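PDB 6OD8: putative aspartyl-tRNA synthetase from Leishmania major, which probably catalyses the ATP-dependent attachment of L-aspartate to tRNA(Asp), releasing AMP and diphosphate, as a class II aminoacyl-tRNA synthetase. Local coordinates for residues A[69-81]-A[85-97]. Residues are numbered along the deposited sequence; the frame is centred on the assembly and turned at random.
Sequences KSRTHIPVSELSR and VDKTVLIRARVST
One face of the R71 guanidinium lies against L90, whose CD2 sits 3.5 Å above the plane, displaced toward the rim. The same methyl reaches the H73 ring obliquely, in the conformer described 3.6 Å from ND1, which has no polar partner in the model; NE2 is hydrogen-bonded to E322 of the second subunit. With CG anti to the backbone N (chi1 175°), the L90 side chain extends so that CD2 lies between the R71 guanidinium and the H73 ring. R92 also approaches the imidazole obliquely, but its guanidinium is held by D144 and by the D321 carbonyl of the second subunit.

A single direct hydrogen bond joins the backbones, I74 N to L90 O at 2.8 Å and nearly straight (163°). On either side of it a water bridges the two segments, one from T72 O to L90 N, the other from V76 N to R92 O. In the I91 conformer described, V76 CG2 packs on I91 CG2 at 3.6 Å, while L79 and I91 meet tip to tip, L79 CD2 lying 3.8 Å from I91 CD1. The segment 69-81, with its 3-10 turn, thus packs on the first strand of the OB-fold beta-barrel, probably the anticodon-binding domain.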
ATOM      1  N   LYS A  69     -18.524  25.651  -5.189  1.00 24.55           N
ATOM      2  CA  LYS A  69     -19.206  25.794  -3.898  1.00 29.89           C
ATOM      3  C   LYS A  69     -20.444  26.686  -4.018  1.00 24.60           C
ATOM      4  O   LYS A  69     -20.756  27.490  -3.134  1.00 29.56           O
ATOM      5  CB  LYS A  69     -18.246  26.323  -2.825  1.00 29.52           C
ATOM      6  CG  LYS A  69     -17.168  25.289  -2.442  1.00 25.77           C
ATOM      7  CD  LYS A  69     -16.299  25.753  -1.260  1.00 35.45           C
ATOM      8  CE  LYS A  69     -15.374  24.586  -0.793  1.00 37.88           C
ATOM      9  NZ  LYS A  69     -14.510  24.875   0.403  1.00 36.95           N
ATOM     10  N   SER A  70     -21.155  26.558  -5.129  1.00 28.93           N
ATOM     11  CA  SER A  70     -22.311  27.425  -5.315  1.00 29.87           C
ATOM     12  C   SER A  70     -23.583  26.840  -4.719  1.00 30.56           C
ATOM     13  O   SER A  70     -24.535  27.590  -4.480  1.00 33.49           O
ATOM     14  CB  SER A  70     -22.520  27.728  -6.800  1.00 25.06           C
ATOM     15  OG  SER A  70     -22.896  26.560  -7.495  1.00 32.41           O
ATOM     16  N   ARG A  71     -23.615  25.532  -4.453  1.00 27.04           N
ATOM     17  CA  ARG A  71     -24.763  24.865  -3.856  1.00 28.33           C
ATOM     18  C   ARG A  71     -24.273  23.847  -2.837  1.00 29.15           C
ATOM     19  O   ARG A  71     -23.159  23.334  -2.939  1.00 31.67           O
ATOM     20  CB  ARG A  71     -25.624  24.137  -4.911  1.00 33.11           C
ATOM     21  CG  ARG A  71     -25.819  24.913  -6.209  1.00 48.33           C
ATOM     22  CD  ARG A  71     -26.872  24.271  -7.089  1.00 59.58           C
ATOM     23  NE  ARG A  71     -28.209  24.455  -6.530  1.00 66.49           N
ATOM     24  CZ  ARG A  71     -29.296  23.825  -6.962  1.00 60.53           C
ATOM     25  NH1 ARG A  71     -30.466  24.058  -6.381  1.00 55.65           N
ATOM     26  NH2 ARG A  71     -29.209  22.957  -7.964  1.00 56.99           N
ATOM     27  N   THR A  72     -25.127  23.527  -1.876  1.00 29.53           N
ATOM     28  CA  THR A  72     -24.819  22.513  -0.871  1.00 37.51           C
ATOM     29  C   THR A  72     -25.495  21.209  -1.283  1.00 37.07           C
ATOM     30  O   THR A  72     -26.728  21.114  -1.278  1.00 39.85           O
ATOM     31  CB  THR A  72     -25.275  22.953   0.520  1.00 43.37           C
ATOM     32  OG1 THR A  72     -24.569  24.137   0.911  1.00 50.95           O
ATOM     33  CG2 THR A  72     -25.010  21.856   1.534  1.00 42.27           C
ATOM     34  N   HIS A  73     -24.686  20.213  -1.645  1.00 32.23           N
ATOM     35  CA  HIS A  73     -25.178  18.905  -2.047  0.53 35.02           C
ATOM     36  C   HIS A  73     -25.164  17.972  -0.834  1.00 38.07           C
ATOM     37  O   HIS A  73     -24.096  17.688  -0.284  1.00 40.34           O
ATOM     38  CB  HIS A  73     -24.303  18.386  -3.190  0.53 31.85           C
ATOM     39  CG  HIS A  73     -23.862  19.467  -4.137  0.53 28.04           C
ATOM     40  ND1 HIS A  73     -24.461  19.676  -5.360  0.53 28.95           N
ATOM     41  CD2 HIS A  73     -22.901  20.415  -4.027  0.53 27.25           C
ATOM     42  CE1 HIS A  73     -23.883  20.698  -5.967  0.53 25.10           C
ATOM     43  NE2 HIS A  73     -22.939  21.170  -5.175  0.53 24.92           N
ATOM     44  N   ILE A  74     -26.340  17.504  -0.417  1.00 30.87           N
ATOM     45  CA  ILE A  74     -26.474  16.614   0.735  1.00 27.97           C
ATOM     46  C   ILE A  74     -26.341  15.172   0.245  1.00 28.57           C
ATOM     47  O   ILE A  74     -27.125  14.757  -0.620  1.00 29.46           O
ATOM     48  CB  ILE A  74     -27.816  16.809   1.453  1.00 30.14           C
ATOM     49  CG1 ILE A  74     -28.062  18.285   1.808  1.00 32.16           C
ATOM     50  CG2 ILE A  74     -27.925  15.887   2.674  1.00 35.03           C
ATOM     51  CD1 ILE A  74     -27.063  18.859   2.775  1.00 39.58           C
ATOM     52  N   PRO A  75     -25.410  14.381   0.776  1.00 36.53           N
ATOM     53  CA  PRO A  75     -25.355  12.963   0.389  1.00 34.29           C
ATOM     54  C   PRO A  75     -26.543  12.180   0.940  1.00 19.35           C
ATOM     55  O   PRO A  75     -27.087  12.485   2.002  1.00 27.73           O
ATOM     56  CB  PRO A  75     -24.033  12.478   0.995  1.00 35.11           C
ATOM     57  CG  PRO A  75     -23.720  13.441   2.066  1.00 36.63           C
ATOM     58  CD  PRO A  75     -24.303  14.761   1.672  1.00 33.72           C
ATOM     59  N   VAL A  76     -26.946  11.151   0.194  1.00 23.33           N
ATOM     60  CA  VAL A  76     -28.071  10.324   0.609  1.00 24.85           C
ATOM     61  C   VAL A  76     -27.845   9.761   2.009  1.00 23.44           C
ATOM     62  O   VAL A  76     -28.799   9.589   2.777  1.00 23.66           O
ATOM     63  CB  VAL A  76     -28.309   9.202  -0.425  1.00 27.17           C
ATOM     64  CG1 VAL A  76     -29.499   8.349  -0.026  1.00 29.26           C
ATOM     65  CG2 VAL A  76     -28.529   9.803  -1.801  1.00 34.22           C
ATOM     66  N   SER A  77     -26.581   9.516   2.378  1.00 23.53           N
ATOM     67  CA  SER A  77     -26.276   8.902   3.669  1.00 31.14           C
ATOM     68  C   SER A  77     -26.733   9.768   4.835  1.00 27.53           C
ATOM     69  O   SER A  77     -27.018   9.246   5.919  1.00 31.64           O
ATOM     70  CB  SER A  77     -24.775   8.620   3.775  1.00 31.80           C
ATOM     71  OG  SER A  77     -24.001   9.790   3.505  1.00 33.11           O
ATOM     72  N   GLU A  78     -26.834  11.087   4.629  1.00 32.03           N
ATOM     73  CA  GLU A  78     -27.138  12.031   5.697  1.00 36.02           C
ATOM     74  C   GLU A  78     -28.629  12.300   5.876  1.00 29.88           C
ATOM     75  O   GLU A  78     -28.997  13.039   6.791  1.00 40.12           O
ATOM     76  CB  GLU A  78     -26.407  13.361   5.440  1.00 45.24           C
ATOM     77  CG  GLU A  78     -24.886  13.304   5.587  1.00 57.82           C
ATOM     78  CD  GLU A  78     -24.197  14.626   5.223  1.00 71.64           C
ATOM     79  OE1 GLU A  78     -24.897  15.622   4.928  1.00 74.25           O
ATOM     80  OE2 GLU A  78     -22.946  14.665   5.224  1.00 75.19           O
ATOM     81  N   LEU A  79     -29.497  11.707   5.052  1.00 25.60           N
ATOM     82  CA  LEU A  79     -30.892  12.132   4.971  1.00 29.95           C
ATOM     83  C   LEU A  79     -31.718  11.802   6.204  1.00 39.80           C
ATOM     84  O   LEU A  79     -32.839  12.314   6.330  1.00 36.77           O
ATOM     85  CB  LEU A  79     -31.544  11.507   3.740  1.00 32.68           C
ATOM     86  CG  LEU A  79     -31.108  12.156   2.435  1.00 27.21           C
ATOM     87  CD1 LEU A  79     -31.709  11.429   1.227  1.00 24.65           C
ATOM     88  CD2 LEU A  79     -31.508  13.618   2.471  1.00 27.05           C
ATOM     89  N   SER A  80     -31.221  10.964   7.103  1.00 38.47           N
ATOM     90  CA  SER A  80     -31.974  10.666   8.307  1.00 39.26           C
ATOM     91  C   SER A  80     -31.576  11.542   9.490  1.00 44.02           C
ATOM     92  O   SER A  80     -32.200  11.437  10.552  1.00 49.74           O
ATOM     93  CB  SER A  80     -31.836   9.183   8.655  1.00 40.02           C
ATOM     94  OG  SER A  80     -32.708   8.417   7.834  1.00 38.54           O
ATOM     95  N   ARG A  81     -30.581  12.410   9.322  1.00 45.43           N
ATOM     96  CA  ARG A  81     -30.252  13.400  10.337  1.00 49.01           C
ATOM     97  C   ARG A  81     -31.510  14.176  10.728  1.00 46.02           C
ATOM     98  O   ARG A  81     -32.230  14.664   9.844  1.00 42.04           O
ATOM     99  CB  ARG A  81     -29.178  14.362   9.819  1.00 51.09           C
ATOM    100  CG  ARG A  81     -27.742  13.832   9.895  1.00 55.85           C
ATOM    101  CD  ARG A  81     -26.790  14.647   9.009  1.00 64.51           C
ATOM    102  NE  ARG A  81     -27.083  16.084   9.041  1.00 78.64           N
ATOM    103  CZ  ARG A  81     -26.445  17.005   8.318  1.00 81.03           C
ATOM    104  NH1 ARG A  81     -25.464  16.649   7.497  1.00 80.74           N
ATOM    105  NH2 ARG A  81     -26.788  18.286   8.415  1.00 78.63           N
ATOM    106  N   VAL A  85     -35.341  17.124   8.637  1.00 40.21           N
ATOM    107  CA  VAL A  85     -36.784  16.965   8.497  1.00 39.72           C
ATOM    108  C   VAL A  85     -37.416  18.317   8.190  1.00 45.29           C
ATOM    109  O   VAL A  85     -37.031  19.352   8.758  1.00 45.80           O
ATOM    110  CB  VAL A  85     -37.401  16.348   9.767  1.00 46.33           C
ATOM    111  CG1 VAL A  85     -38.901  16.131   9.591  1.00 46.64           C
ATOM    112  CG2 VAL A  85     -36.711  15.044  10.134  1.00 42.96           C
ATOM    113  N   ASP A  86     -38.394  18.309   7.283  1.00 41.39           N
ATOM    114  CA  ASP A  86     -39.110  19.493   6.809  1.00 42.74           C
ATOM    115  C   ASP A  86     -38.200  20.493   6.098  1.00 35.84           C
ATOM    116  O   ASP A  86     -38.610  21.636   5.855  1.00 49.81           O
ATOM    117  CB  ASP A  86     -39.859  20.189   7.953  1.00 49.37           C
ATOM    118  CG  ASP A  86     -40.752  19.241   8.725  1.00 58.45           C
ATOM    119  OD1 ASP A  86     -41.151  18.205   8.148  1.00 63.32           O
ATOM    120  OD2 ASP A  86     -41.052  19.528   9.905  1.00 63.47           O
ATOM    121  N   LYS A  87     -36.973  20.110   5.769  1.00 34.02           N
ATOM    122  CA  LYS A  87     -36.119  20.965   4.963  1.00 42.59           C
ATOM    123  C   LYS A  87     -36.163  20.484   3.518  1.00 40.32           C
ATOM    124  O   LYS A  87     -36.304  19.289   3.251  1.00 36.36           O
ATOM    125  CB  LYS A  87     -34.677  20.965   5.482  1.00 43.35           C
ATOM    126  CG  LYS A  87     -34.536  21.171   6.992  1.00 46.40           C
ATOM    127  CD  LYS A  87     -34.586  22.626   7.381  1.00 52.27           C
ATOM    128  CE  LYS A  87     -34.230  22.828   8.852  1.00 55.88           C
ATOM    129  NZ  LYS A  87     -35.295  22.359   9.788  1.00 59.03           N
ATOM    130  N   THR A  88     -36.067  21.428   2.582  1.00 32.49           N
ATOM    131  CA  THR A  88     -35.910  21.097   1.171  1.00 33.34           C
ATOM    132  C   THR A  88     -34.424  21.119   0.850  1.00 27.87           C
ATOM    133  O   THR A  88     -33.762  22.134   1.088  1.00 28.21           O
ATOM    134  CB  THR A  88     -36.663  22.081   0.275  1.00 35.15           C
ATOM    135  OG1 THR A  88     -38.070  21.965   0.504  1.00 36.20           O
ATOM    136  CG2 THR A  88     -36.372  21.778  -1.175  1.00 28.72           C
ATOM    137  N   VAL A  89     -33.894  20.001   0.329  1.00 27.37           N
ATOM    138  CA  VAL A  89     -32.454  19.844   0.135  1.00 31.94           C
ATOM    139  C   VAL A  89     -32.151  19.404  -1.293  1.00 27.81           C
ATOM    140  O   VAL A  89     -33.024  18.965  -2.043  1.00 26.57           O
ATOM    141  CB  VAL A  89     -31.836  18.835   1.132  1.00 31.99           C
ATOM    142  CG1 VAL A  89     -32.021  19.313   2.563  1.00 38.86           C
ATOM    143  CG2 VAL A  89     -32.470  17.479   0.943  1.00 31.33           C
ATOM    144  N   LEU A  90     -30.876  19.507  -1.649  1.00 22.66           N
ATOM    145  CA  LEU A  90     -30.371  19.124  -2.963  1.00 21.45           C
ATOM    146  C   LEU A  90     -29.570  17.844  -2.815  1.00 22.26           C
ATOM    147  O   LEU A  90     -28.578  17.819  -2.086  1.00 22.05           O
ATOM    148  CB  LEU A  90     -29.489  20.228  -3.549  1.00 21.33           C
ATOM    149  CG  LEU A  90     -28.804  19.902  -4.873  1.00 31.05           C
ATOM    150  CD1 LEU A  90     -29.837  19.751  -5.983  1.00 26.36           C
ATOM    151  CD2 LEU A  90     -27.798  20.991  -5.198  1.00 30.62           C
ATOM    152  N   ILE A  91     -29.992  16.800  -3.517  1.00 19.82           N
ATOM    153  CA  ILE A  91     -29.342  15.497  -3.449  0.59 18.96           C
ATOM    154  C   ILE A  91     -28.969  15.066  -4.861  1.00 26.45           C
ATOM    155  O   ILE A  91     -29.725  15.289  -5.812  1.00 23.94           O
ATOM    156  CB  ILE A  91     -30.261  14.450  -2.783  0.59 25.23           C
ATOM    157  CG1 ILE A  91     -30.761  14.963  -1.429  0.59 25.56           C
ATOM    158  CG2 ILE A  91     -29.532  13.129  -2.600  0.59 27.15           C
ATOM    159  CD1 ILE A  91     -32.188  14.548  -1.117  0.59 22.03           C
ATOM    160  N   ARG A  92     -27.798  14.439  -4.991  1.00 23.53           N
ATOM    161  CA  ARG A  92     -27.403  13.771  -6.224  1.00 16.49           C
ATOM    162  C   ARG A  92     -27.418  12.267  -5.973  1.00 16.20           C
ATOM    163  O   ARG A  92     -26.775  11.791  -5.032  1.00 19.00           O
ATOM    164  CB  ARG A  92     -26.017  14.240  -6.670  1.00 18.15           C
ATOM    165  CG  ARG A  92     -25.574  13.649  -7.986  1.00 16.81           C
ATOM    166  CD  ARG A  92     -24.357  14.403  -8.487  1.00 20.68           C
ATOM    167  NE  ARG A  92     -24.705  15.801  -8.781  1.00 23.46           N
ATOM    168  CZ  ARG A  92     -23.828  16.737  -9.146  1.00 24.14           C
ATOM    169  NH1 ARG A  92     -22.540  16.422  -9.261  1.00 20.03           N
ATOM    170  NH2 ARG A  92     -24.243  17.989  -9.394  1.00 23.60           N
ATOM    171  N   ALA A  93     -28.158  11.518  -6.794  1.00 18.07           N
ATOM    172  CA  ALA A  93     -28.342  10.102  -6.517  1.00 20.17           C
ATOM    173  C   ALA A  93     -28.598   9.330  -7.805  1.00 20.12           C
ATOM    174  O   ALA A  93     -28.949   9.900  -8.844  1.00 20.09           O
ATOM    175  CB  ALA A  93     -29.514   9.879  -5.542  1.00 17.11           C
ATOM    176  N   ARG A  94     -28.449   8.008  -7.686  1.00 19.66           N
ATOM    177  CA  ARG A  94     -28.854   7.043  -8.702  1.00 19.67           C
ATOM    178  C   ARG A  94     -30.349   6.781  -8.645  1.00 21.85           C
ATOM    179  O   ARG A  94     -30.930   6.670  -7.567  1.00 23.95           O
ATOM    180  CB  ARG A  94     -28.129   5.708  -8.486  1.00 20.14           C
ATOM    181  CG  ARG A  94     -26.654   5.753  -8.765  1.00 23.27           C
ATOM    182  CD  ARG A  94     -26.346   5.234 -10.148  1.00 22.78           C
ATOM    183  NE  ARG A  94     -24.901   5.074 -10.332  1.00 21.08           N
ATOM    184  CZ  ARG A  94     -24.296   5.099 -11.515  1.00 23.19           C
ATOM    185  NH1 ARG A  94     -25.002   5.269 -12.622  1.00 18.21           N
ATOM    186  NH2 ARG A  94     -22.984   4.927 -11.591  1.00 20.67           N
ATOM    187  N   VAL A  95     -30.960   6.633  -9.813  1.00 21.37           N
ATOM    188  CA  VAL A  95     -32.351   6.199  -9.917  1.00 18.76           C
ATOM    189  C   VAL A  95     -32.339   4.671  -9.904  1.00 21.81           C
ATOM    190  O   VAL A  95     -31.982   4.034 -10.895  1.00 22.30           O
ATOM    191  CB  VAL A  95     -33.014   6.747 -11.180  1.00 19.27           C
ATOM    192  CG1 VAL A  95     -34.447   6.253 -11.293  1.00 22.76           C
ATOM    193  CG2 VAL A  95     -32.960   8.296 -11.203  1.00 19.07           C
ATOM    194  N   SER A  96     -32.721   4.072  -8.773  1.00 23.57           N
ATOM    195  CA  SER A  96     -32.793   2.612  -8.718  1.00 23.25           C
ATOM    196  C   SER A  96     -34.019   2.098  -9.451  1.00 26.10           C
ATOM    197  O   SER A  96     -33.933   1.153 -10.246  1.00 22.80           O
ATOM    198  CB  SER A  96     -32.834   2.116  -7.270  1.00 29.52           C
ATOM    199  OG  SER A  96     -31.571   2.200  -6.652  1.00 32.96           O
ATOM    200  N   THR A  97     -35.181   2.659  -9.127  1.00 21.91           N
ATOM    201  CA  THR A  97     -36.439   2.326  -9.769  1.00 23.25           C
ATOM    202  C   THR A  97     -37.219   3.617  -9.962  1.00 25.26           C
ATOM    203  O   THR A  97     -36.984   4.617  -9.270  1.00 24.72           O
ATOM    204  CB  THR A  97     -37.279   1.344  -8.944  1.00 35.05           C
ATOM    205  OG1 THR A  97     -37.640   1.968  -7.703  1.00 29.27           O
ATOM    206  CG2 THR A  97     -36.509   0.053  -8.663  1.00 39.47           C
TER
HETATM  207  O   HOH W   1     -29.125  21.071   0.049  1.00 29.57           O
HETATM  208  O   HOH W   2     -25.493  11.027  -2.729  1.00 29.18           O